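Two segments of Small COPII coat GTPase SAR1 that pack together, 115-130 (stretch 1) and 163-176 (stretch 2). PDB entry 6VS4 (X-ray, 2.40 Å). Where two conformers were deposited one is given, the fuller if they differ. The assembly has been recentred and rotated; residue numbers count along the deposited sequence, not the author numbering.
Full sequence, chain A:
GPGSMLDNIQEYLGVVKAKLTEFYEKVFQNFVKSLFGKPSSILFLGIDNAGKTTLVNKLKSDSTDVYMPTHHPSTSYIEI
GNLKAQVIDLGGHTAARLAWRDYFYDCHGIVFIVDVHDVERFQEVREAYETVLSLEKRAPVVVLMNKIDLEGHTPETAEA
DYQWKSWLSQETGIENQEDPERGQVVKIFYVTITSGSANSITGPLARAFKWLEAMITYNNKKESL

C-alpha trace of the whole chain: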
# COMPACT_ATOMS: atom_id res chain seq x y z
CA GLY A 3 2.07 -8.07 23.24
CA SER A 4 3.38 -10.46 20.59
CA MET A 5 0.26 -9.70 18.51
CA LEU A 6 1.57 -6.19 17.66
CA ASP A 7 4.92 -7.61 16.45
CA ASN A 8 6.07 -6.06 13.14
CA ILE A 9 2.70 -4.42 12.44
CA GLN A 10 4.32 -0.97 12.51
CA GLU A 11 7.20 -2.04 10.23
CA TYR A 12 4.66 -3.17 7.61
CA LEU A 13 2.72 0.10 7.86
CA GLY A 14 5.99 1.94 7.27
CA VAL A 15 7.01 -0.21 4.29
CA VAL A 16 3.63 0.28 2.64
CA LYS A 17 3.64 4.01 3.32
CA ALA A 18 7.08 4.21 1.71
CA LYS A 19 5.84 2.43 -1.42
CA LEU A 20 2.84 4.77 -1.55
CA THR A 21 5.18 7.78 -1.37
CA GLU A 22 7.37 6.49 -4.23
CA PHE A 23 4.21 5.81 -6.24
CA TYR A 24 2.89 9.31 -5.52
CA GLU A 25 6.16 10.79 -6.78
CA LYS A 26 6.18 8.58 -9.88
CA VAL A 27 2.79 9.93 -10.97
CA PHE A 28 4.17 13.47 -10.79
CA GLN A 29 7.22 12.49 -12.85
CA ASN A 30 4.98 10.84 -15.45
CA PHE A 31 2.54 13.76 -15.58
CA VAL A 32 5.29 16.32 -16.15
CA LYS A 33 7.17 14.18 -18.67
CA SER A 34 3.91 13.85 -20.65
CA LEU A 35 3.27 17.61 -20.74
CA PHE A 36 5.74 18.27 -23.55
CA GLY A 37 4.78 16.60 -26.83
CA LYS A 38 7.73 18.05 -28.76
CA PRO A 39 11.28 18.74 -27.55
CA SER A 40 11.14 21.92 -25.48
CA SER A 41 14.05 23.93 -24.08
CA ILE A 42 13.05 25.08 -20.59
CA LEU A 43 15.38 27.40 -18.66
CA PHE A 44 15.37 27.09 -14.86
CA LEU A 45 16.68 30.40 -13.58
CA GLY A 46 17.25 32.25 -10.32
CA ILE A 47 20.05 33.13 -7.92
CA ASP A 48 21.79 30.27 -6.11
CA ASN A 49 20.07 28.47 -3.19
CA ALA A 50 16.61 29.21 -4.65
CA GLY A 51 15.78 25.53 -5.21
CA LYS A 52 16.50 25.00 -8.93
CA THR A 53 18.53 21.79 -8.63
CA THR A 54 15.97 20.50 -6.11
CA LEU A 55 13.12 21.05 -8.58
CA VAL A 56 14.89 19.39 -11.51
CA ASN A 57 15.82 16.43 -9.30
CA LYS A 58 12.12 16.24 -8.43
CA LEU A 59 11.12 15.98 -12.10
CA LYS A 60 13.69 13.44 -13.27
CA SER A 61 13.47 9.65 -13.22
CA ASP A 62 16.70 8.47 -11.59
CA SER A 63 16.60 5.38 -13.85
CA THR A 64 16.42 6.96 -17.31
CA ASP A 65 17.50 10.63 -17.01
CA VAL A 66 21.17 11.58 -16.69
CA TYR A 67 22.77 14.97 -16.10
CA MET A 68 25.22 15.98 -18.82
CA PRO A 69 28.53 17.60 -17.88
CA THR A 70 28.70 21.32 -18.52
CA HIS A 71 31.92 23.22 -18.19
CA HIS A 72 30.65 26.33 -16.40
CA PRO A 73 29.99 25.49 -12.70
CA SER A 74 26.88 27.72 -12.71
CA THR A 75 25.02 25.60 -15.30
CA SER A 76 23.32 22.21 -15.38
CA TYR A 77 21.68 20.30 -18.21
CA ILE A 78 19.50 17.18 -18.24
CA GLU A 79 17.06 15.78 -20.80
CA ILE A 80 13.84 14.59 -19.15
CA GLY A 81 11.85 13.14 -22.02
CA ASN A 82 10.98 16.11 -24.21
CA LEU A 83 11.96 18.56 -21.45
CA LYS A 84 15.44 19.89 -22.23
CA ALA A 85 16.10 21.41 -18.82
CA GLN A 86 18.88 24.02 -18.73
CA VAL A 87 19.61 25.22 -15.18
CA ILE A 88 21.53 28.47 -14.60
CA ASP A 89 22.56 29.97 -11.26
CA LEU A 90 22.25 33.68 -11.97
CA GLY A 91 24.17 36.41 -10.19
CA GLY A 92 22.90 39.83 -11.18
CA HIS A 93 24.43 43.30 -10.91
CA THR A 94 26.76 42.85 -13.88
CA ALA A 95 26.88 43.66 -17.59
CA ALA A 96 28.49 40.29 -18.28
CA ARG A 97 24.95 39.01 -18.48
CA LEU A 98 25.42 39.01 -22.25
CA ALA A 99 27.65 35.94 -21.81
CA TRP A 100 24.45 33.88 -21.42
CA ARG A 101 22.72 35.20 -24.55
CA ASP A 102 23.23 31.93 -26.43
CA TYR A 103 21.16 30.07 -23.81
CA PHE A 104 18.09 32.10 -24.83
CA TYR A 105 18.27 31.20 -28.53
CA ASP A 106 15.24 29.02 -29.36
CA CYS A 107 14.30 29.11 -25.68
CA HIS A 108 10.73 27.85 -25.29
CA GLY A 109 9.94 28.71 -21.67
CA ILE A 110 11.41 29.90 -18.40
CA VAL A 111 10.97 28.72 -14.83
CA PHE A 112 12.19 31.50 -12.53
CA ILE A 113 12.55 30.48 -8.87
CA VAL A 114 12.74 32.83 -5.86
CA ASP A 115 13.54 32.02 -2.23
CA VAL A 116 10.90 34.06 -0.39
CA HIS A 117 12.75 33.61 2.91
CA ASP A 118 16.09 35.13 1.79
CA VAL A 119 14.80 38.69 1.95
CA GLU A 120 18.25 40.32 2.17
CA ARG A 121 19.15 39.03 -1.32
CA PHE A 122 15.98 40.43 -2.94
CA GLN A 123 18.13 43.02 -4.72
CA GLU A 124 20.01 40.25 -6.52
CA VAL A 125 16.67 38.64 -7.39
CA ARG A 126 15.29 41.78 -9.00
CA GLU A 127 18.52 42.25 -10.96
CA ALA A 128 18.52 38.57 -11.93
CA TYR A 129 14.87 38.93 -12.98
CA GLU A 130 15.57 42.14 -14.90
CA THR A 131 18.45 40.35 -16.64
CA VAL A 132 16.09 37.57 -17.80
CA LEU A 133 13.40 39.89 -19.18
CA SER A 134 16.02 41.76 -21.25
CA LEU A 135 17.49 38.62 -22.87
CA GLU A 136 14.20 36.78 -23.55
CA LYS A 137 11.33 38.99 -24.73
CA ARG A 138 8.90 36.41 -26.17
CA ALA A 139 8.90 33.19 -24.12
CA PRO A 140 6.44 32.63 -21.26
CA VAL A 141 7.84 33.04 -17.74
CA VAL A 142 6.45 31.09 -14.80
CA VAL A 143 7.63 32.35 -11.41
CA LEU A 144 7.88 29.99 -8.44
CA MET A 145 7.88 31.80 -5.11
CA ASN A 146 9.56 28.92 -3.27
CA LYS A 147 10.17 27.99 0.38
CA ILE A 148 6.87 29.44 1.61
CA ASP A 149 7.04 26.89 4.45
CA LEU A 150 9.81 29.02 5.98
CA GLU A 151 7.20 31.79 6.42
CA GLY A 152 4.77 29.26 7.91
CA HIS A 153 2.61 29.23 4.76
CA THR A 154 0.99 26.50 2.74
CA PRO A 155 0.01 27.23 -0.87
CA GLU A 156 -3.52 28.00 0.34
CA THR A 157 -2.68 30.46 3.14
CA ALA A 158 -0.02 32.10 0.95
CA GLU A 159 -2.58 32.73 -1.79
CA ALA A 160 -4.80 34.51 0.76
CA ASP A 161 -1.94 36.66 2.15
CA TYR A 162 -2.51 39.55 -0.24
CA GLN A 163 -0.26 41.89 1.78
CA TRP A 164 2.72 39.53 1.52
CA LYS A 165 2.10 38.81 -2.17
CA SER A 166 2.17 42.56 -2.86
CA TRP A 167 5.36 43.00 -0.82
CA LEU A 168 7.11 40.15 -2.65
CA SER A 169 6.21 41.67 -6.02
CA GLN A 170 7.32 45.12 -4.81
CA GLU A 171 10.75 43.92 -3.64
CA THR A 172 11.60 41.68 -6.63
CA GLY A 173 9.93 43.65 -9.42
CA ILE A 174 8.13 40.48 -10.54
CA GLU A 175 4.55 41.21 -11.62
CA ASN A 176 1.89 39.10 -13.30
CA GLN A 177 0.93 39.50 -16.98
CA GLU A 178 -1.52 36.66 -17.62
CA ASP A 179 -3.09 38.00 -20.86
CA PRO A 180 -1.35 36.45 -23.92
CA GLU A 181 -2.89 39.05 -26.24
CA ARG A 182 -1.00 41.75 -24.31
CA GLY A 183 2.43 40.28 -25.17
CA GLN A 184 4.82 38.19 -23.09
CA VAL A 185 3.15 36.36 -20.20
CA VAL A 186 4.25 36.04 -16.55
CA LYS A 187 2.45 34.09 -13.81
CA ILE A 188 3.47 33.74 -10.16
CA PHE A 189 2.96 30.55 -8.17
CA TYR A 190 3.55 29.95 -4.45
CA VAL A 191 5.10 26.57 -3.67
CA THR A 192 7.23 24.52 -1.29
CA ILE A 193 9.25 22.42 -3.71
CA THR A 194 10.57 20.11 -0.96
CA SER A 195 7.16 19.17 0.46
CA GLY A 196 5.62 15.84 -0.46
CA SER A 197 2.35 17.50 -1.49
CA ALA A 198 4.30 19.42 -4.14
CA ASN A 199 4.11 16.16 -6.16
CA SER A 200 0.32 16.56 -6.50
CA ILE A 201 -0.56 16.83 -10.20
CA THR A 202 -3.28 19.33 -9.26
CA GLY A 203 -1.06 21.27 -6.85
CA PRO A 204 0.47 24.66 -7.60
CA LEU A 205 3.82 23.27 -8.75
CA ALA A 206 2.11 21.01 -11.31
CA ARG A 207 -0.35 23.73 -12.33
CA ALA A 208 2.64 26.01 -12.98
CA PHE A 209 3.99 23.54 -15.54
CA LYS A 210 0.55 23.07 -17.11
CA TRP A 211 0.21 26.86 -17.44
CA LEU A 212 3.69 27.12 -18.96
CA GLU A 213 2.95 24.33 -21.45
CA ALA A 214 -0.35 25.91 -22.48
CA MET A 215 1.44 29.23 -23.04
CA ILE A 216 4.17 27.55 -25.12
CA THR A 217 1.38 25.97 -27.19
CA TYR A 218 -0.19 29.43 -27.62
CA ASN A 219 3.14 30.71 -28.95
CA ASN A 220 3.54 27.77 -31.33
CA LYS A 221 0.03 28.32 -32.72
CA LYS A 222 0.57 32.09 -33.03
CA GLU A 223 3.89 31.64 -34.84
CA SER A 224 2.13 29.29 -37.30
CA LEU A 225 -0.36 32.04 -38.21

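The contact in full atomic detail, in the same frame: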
# COMPACT_ATOMS: atom_id res chain seq x y z
N ASP A 115 13.62 32.39 -3.64
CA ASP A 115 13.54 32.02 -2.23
C ASP A 115 12.89 33.18 -1.47
O ASP A 115 13.52 34.21 -1.23
CB ASP A 115 14.94 31.72 -1.69
CG ASP A 115 14.95 31.28 -0.22
OD1 ASP A 115 13.92 31.43 0.48
OD2 ASP A 115 16.01 30.81 0.25
N VAL A 116 11.63 32.99 -1.06
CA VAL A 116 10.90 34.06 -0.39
C VAL A 116 11.43 34.33 1.01
O VAL A 116 11.15 35.39 1.58
CB VAL A 116 9.39 33.74 -0.33
CG1 VAL A 116 8.86 33.42 -1.71
CG2 VAL A 116 9.13 32.57 0.62
N HIS A 117 12.23 33.42 1.56
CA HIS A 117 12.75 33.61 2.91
C HIS A 117 13.99 34.50 2.91
O HIS A 117 14.20 35.29 3.84
CB HIS A 117 13.04 32.26 3.55
CG HIS A 117 13.28 32.33 5.02
ND1 HIS A 117 12.44 33.02 5.88
CD2 HIS A 117 14.27 31.82 5.79
CE1 HIS A 117 12.90 32.92 7.11
NE2 HIS A 117 14.00 32.19 7.09
N ASP A 118 14.84 34.37 1.88
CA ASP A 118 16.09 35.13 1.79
C ASP A 118 15.80 36.57 1.36
O ASP A 118 16.09 37.00 0.24
CB ASP A 118 17.05 34.44 0.83
CG ASP A 118 18.50 34.69 1.16
OD1 ASP A 118 19.32 33.75 1.03
OD2 ASP A 118 18.83 35.81 1.61
N VAL A 119 15.23 37.34 2.29
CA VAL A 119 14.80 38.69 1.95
C VAL A 119 15.97 39.61 1.67
O VAL A 119 15.87 40.52 0.83
CB VAL A 119 13.90 39.26 3.07
CG1 VAL A 119 12.65 38.39 3.23
CG2 VAL A 119 14.66 39.36 4.37
N GLU A 120 17.11 39.41 2.34
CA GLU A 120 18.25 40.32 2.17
C GLU A 120 18.82 40.29 0.76
O GLU A 120 19.44 41.27 0.33
CB GLU A 120 19.33 40.02 3.21
CG GLU A 120 18.88 40.27 4.65
CD GLU A 120 18.33 41.68 4.88
OE1 GLU A 120 18.89 42.65 4.32
OE2 GLU A 120 17.33 41.82 5.62
N ARG A 121 18.63 39.18 0.03
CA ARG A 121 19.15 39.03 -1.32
C ARG A 121 18.10 39.35 -2.38
O ARG A 121 18.28 38.99 -3.54
CB ARG A 121 19.70 37.62 -1.51
CG ARG A 121 20.81 37.27 -0.54
CD ARG A 121 21.24 35.83 -0.68
NE ARG A 121 21.94 35.57 -1.92
CZ ARG A 121 22.11 34.35 -2.43
NH1 ARG A 121 21.61 33.30 -1.80
NH2 ARG A 121 22.76 34.19 -3.57
N PHE A 122 17.03 40.06 -1.99
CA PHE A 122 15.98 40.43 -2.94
C PHE A 122 16.49 41.40 -4.00
O PHE A 122 15.90 41.47 -5.09
CB PHE A 122 14.80 41.06 -2.20
CG PHE A 122 13.81 40.05 -1.67
CD1 PHE A 122 13.96 38.70 -1.96
CD2 PHE A 122 12.74 40.45 -0.89
CE1 PHE A 122 13.05 37.77 -1.48
CE2 PHE A 122 11.82 39.52 -0.41
CZ PHE A 122 11.98 38.18 -0.70
N GLN A 123 17.55 42.14 -3.71
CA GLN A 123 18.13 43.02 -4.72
C GLN A 123 18.80 42.23 -5.83
O GLN A 123 18.68 42.59 -7.01
CB GLN A 123 19.12 43.98 -4.06
CG GLN A 123 19.60 45.09 -4.98
CD GLN A 123 18.45 45.91 -5.54
OE1 GLN A 123 17.43 46.10 -4.88
NE2 GLN A 123 18.62 46.41 -6.76
N GLU A 124 19.50 41.15 -5.49
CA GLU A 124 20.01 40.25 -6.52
C GLU A 124 18.88 39.66 -7.34
O GLU A 124 18.98 39.54 -8.57
CB GLU A 124 20.84 39.13 -5.91
CG GLU A 124 22.00 39.55 -5.06
CD GLU A 124 22.82 38.36 -4.60
OE1 GLU A 124 23.04 37.44 -5.42
OE2 GLU A 124 23.23 38.33 -3.42
N VAL A 125 17.79 39.27 -6.68
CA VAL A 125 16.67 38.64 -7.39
C VAL A 125 16.10 39.58 -8.43
O VAL A 125 15.86 39.19 -9.58
CB VAL A 125 15.59 38.17 -6.39
CG1 VAL A 125 14.37 37.68 -7.15
CG2 VAL A 125 16.13 37.08 -5.48
N ARG A 126 15.88 40.84 -8.05
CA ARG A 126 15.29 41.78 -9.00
C ARG A 126 16.24 42.05 -10.16
O ARG A 126 15.80 42.20 -11.30
CB ARG A 126 14.86 43.07 -8.28
CG ARG A 126 15.82 44.23 -8.32
CD ARG A 126 15.15 45.46 -7.70
NE ARG A 126 13.95 45.84 -8.46
CZ ARG A 126 12.84 46.31 -7.91
NH1 ARG A 126 12.75 46.43 -6.59
NH2 ARG A 126 11.80 46.63 -8.68
N GLU A 127 17.55 42.12 -9.88
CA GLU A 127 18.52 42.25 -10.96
C GLU A 127 18.57 40.98 -11.81
O GLU A 127 18.60 41.05 -13.04
CB GLU A 127 19.90 42.58 -10.38
CG GLU A 127 20.24 44.07 -10.41
CD GLU A 127 20.80 44.57 -9.09
OE1 GLU A 127 20.48 45.73 -8.71
OE2 GLU A 127 21.56 43.82 -8.44
N ALA A 128 18.59 39.81 -11.17
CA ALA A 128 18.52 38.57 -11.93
C ALA A 128 17.25 38.53 -12.79
O ALA A 128 17.31 38.17 -13.97
CB ALA A 128 18.57 37.36 -10.99
N TYR A 129 16.11 38.94 -12.22
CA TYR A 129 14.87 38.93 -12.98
C TYR A 129 14.91 39.94 -14.12
O TYR A 129 14.46 39.64 -15.23
CB TYR A 129 13.68 39.21 -12.07
CG TYR A 129 12.34 39.10 -12.77
CD1 TYR A 129 11.83 37.86 -13.14
CD2 TYR A 129 11.59 40.23 -13.06
CE1 TYR A 129 10.61 37.76 -13.79
CE2 TYR A 129 10.37 40.14 -13.70
CZ TYR A 129 9.88 38.90 -14.06
OH TYR A 129 8.67 38.83 -14.70
N GLU A 130 15.43 41.14 -13.85
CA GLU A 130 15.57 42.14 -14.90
C GLU A 130 16.49 41.63 -16.01
O GLU A 130 16.23 41.87 -17.20
CB GLU A 130 16.10 43.45 -14.32
N GLN A 163 -1.31 40.95 1.39
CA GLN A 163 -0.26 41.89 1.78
C GLN A 163 1.12 41.36 1.41
O GLN A 163 1.92 42.05 0.77
CB GLN A 163 -0.32 42.18 3.28
CG GLN A 163 -1.56 42.90 3.77
CD GLN A 163 -1.50 43.24 5.26
OE1 GLN A 163 -0.72 44.09 5.68
NE2 GLN A 163 -2.33 42.57 6.05
N TRP A 164 1.39 40.10 1.75
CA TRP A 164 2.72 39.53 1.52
C TRP A 164 2.97 39.31 0.03
O TRP A 164 4.10 39.50 -0.44
CB TRP A 164 2.83 38.22 2.31
CG TRP A 164 4.12 37.46 2.21
CD1 TRP A 164 5.35 37.84 2.68
CD2 TRP A 164 4.29 36.15 1.65
NE1 TRP A 164 6.28 36.85 2.43
CE2 TRP A 164 5.66 35.81 1.80
CE3 TRP A 164 3.43 35.25 1.02
CZ2 TRP A 164 6.17 34.60 1.35
CZ3 TRP A 164 3.95 34.04 0.58
CH2 TRP A 164 5.30 33.73 0.75
N LYS A 165 1.94 38.94 -0.72
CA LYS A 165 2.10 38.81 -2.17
C LYS A 165 2.46 40.16 -2.80
O LYS A 165 3.35 40.23 -3.66
CB LYS A 165 0.83 38.23 -2.78
CG LYS A 165 0.63 36.75 -2.45
CD LYS A 165 -0.82 36.31 -2.64
CE LYS A 165 -1.32 36.56 -4.05
NZ LYS A 165 -2.80 36.46 -4.09
N SER A 166 1.82 41.24 -2.35
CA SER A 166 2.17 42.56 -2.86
C SER A 166 3.60 42.94 -2.49
O SER A 166 4.34 43.46 -3.33
CB SER A 166 1.19 43.61 -2.33
OG SER A 166 -0.02 43.59 -3.05
N TRP A 167 4.01 42.65 -1.26
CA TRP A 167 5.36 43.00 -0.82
C TRP A 167 6.42 42.22 -1.59
O TRP A 167 7.48 42.77 -1.93
CB TRP A 167 5.50 42.76 0.68
CG TRP A 167 6.85 43.07 1.25
CD1 TRP A 167 7.40 44.30 1.48
CD2 TRP A 167 7.84 42.11 1.64
NE1 TRP A 167 8.66 44.17 2.00
CE2 TRP A 167 8.95 42.84 2.12
CE3 TRP A 167 7.89 40.71 1.65
CZ2 TRP A 167 10.11 42.21 2.59
CZ3 TRP A 167 9.03 40.09 2.12
CH2 TRP A 167 10.13 40.84 2.58
N LEU A 168 6.17 40.94 -1.87
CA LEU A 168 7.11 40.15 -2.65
C LEU A 168 7.27 40.74 -4.05
O LEU A 168 8.39 40.88 -4.55
CB LEU A 168 6.66 38.70 -2.74
CG LEU A 168 6.83 37.84 -1.49
CD1 LEU A 168 6.31 36.44 -1.77
CD2 LEU A 168 8.29 37.80 -1.08
N SER A 169 6.15 41.07 -4.69
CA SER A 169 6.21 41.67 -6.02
C SER A 169 6.91 43.03 -5.98
O SER A 169 7.65 43.38 -6.91
CB SER A 169 4.81 41.79 -6.61
OG SER A 169 4.36 40.54 -7.12
N GLN A 170 6.70 43.80 -4.91
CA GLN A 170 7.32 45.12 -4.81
C GLN A 170 8.83 45.01 -4.68
O GLN A 170 9.57 45.79 -5.29
CB GLN A 170 6.74 45.88 -3.61
CG GLN A 170 7.44 47.20 -3.34
CD GLN A 170 6.88 47.93 -2.13
OE1 GLN A 170 6.45 49.08 -2.23
NE2 GLN A 170 6.92 47.29 -0.97
N GLU A 171 9.32 44.02 -3.92
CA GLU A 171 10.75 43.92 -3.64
C GLU A 171 11.53 43.25 -4.76
O GLU A 171 12.72 43.53 -4.92
CB GLU A 171 10.97 43.16 -2.33
CG GLU A 171 10.43 43.85 -1.09
CD GLU A 171 11.24 45.07 -0.69
OE1 GLU A 171 10.70 46.20 -0.69
OE2 GLU A 171 12.45 44.90 -0.39
N THR A 172 10.90 42.37 -5.55
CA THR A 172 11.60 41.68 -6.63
C THR A 172 11.30 42.26 -8.01
O THR A 172 11.97 41.88 -8.97
CB THR A 172 11.25 40.18 -6.65
OG1 THR A 172 9.88 40.00 -7.03
CG2 THR A 172 11.50 39.55 -5.29
N GLY A 173 10.30 43.13 -8.13
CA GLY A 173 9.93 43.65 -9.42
C GLY A 173 9.15 42.68 -10.29
O GLY A 173 8.85 43.01 -11.44
N ILE A 174 8.83 41.50 -9.78
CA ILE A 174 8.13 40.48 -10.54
C ILE A 174 6.63 40.74 -10.44
O ILE A 174 6.07 40.75 -9.34
CB ILE A 174 8.48 39.07 -10.03
CG1 ILE A 174 10.00 38.87 -10.08
CG2 ILE A 174 7.74 38.01 -10.86
CD1 ILE A 174 10.48 37.61 -9.39
N GLU A 175 5.99 40.97 -11.58
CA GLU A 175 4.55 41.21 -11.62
C GLU A 175 3.91 40.29 -12.65
O GLU A 175 4.54 39.88 -13.63
CB GLU A 175 4.23 42.68 -11.96
N ASN A 176 2.64 39.98 -12.42
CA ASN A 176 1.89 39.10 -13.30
C ASN A 176 1.49 39.83 -14.58
O ASN A 176 1.22 41.03 -14.58
CB ASN A 176 0.63 38.57 -12.61
CG ASN A 176 0.92 37.47 -11.60
OD1 ASN A 176 1.65 36.53 -11.88
ND2 ASN A 176 0.35 37.60 -10.41
O HOH W 1 8.99 36.54 3.04

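The backbones of the two segments come closest where the second helix ends, with the CA atoms of Arg-126 and Thr-172 only 4.4 Å apart. Here the carbonyl O of Thr-172 lies against the first helix: it is 3.3 Å from Arg-126 CA, in a CA-H...O contact, and 3.2 Å from Arg-126 CB. The Arg-126 side chain, with chi1 at 97° and between wells, carries its guanidinium over the end of the helix, where Thr-172 C and Gly-173 N lie over one of its faces. NH1 of Arg-126 donates a weak hydrogen bond to Gln-170 O (3.5 Å). Gly-173 leaves the helix with positive phi, which favours glycine, and a CB there would sit 3.0 Å from Arg-126 NH2.

Elsewhere the contact is largely apolar, and the two helices cross at -68° with their axes 9.2 Å apart. Phe-122 is the knob, set among Trp-167, Leu-168, Glu-171 and Thr-172. Its CZ meets Leu-168 CD2 at 3.7 Å and its CD2 meets Glu-171 CB at 3.5 Å, so the glutamate contributes aliphatic surface, while the methyl of Thr-172 lies over one ring face. The Thr-172 hydroxyl is occupied within its own segment, donating to Leu-168 O (OG1 to O, 3.0 Å), and CG2 of Thr-172 packs against Val-125 CG1 at 3.9 Å.

Beyond the helix end, Ile-174 places CG1 3.5 Å from the centroid of the Tyr-129 ring, almost on the ring normal, a CH-pi contact between two buried residues. At the other end, Val-119 CG1 touches the edge of the Trp-167 ring at CH2 (3.6 Å), and Val-116 CG2 reaches the edge of Trp-164 at CZ2 (3.7 Å). The Trp-164 indole also makes a polar link: a water accepts from its NE1 (2.8 Å to the water O) and donates to Val-116 O (2.8 Å from the water O).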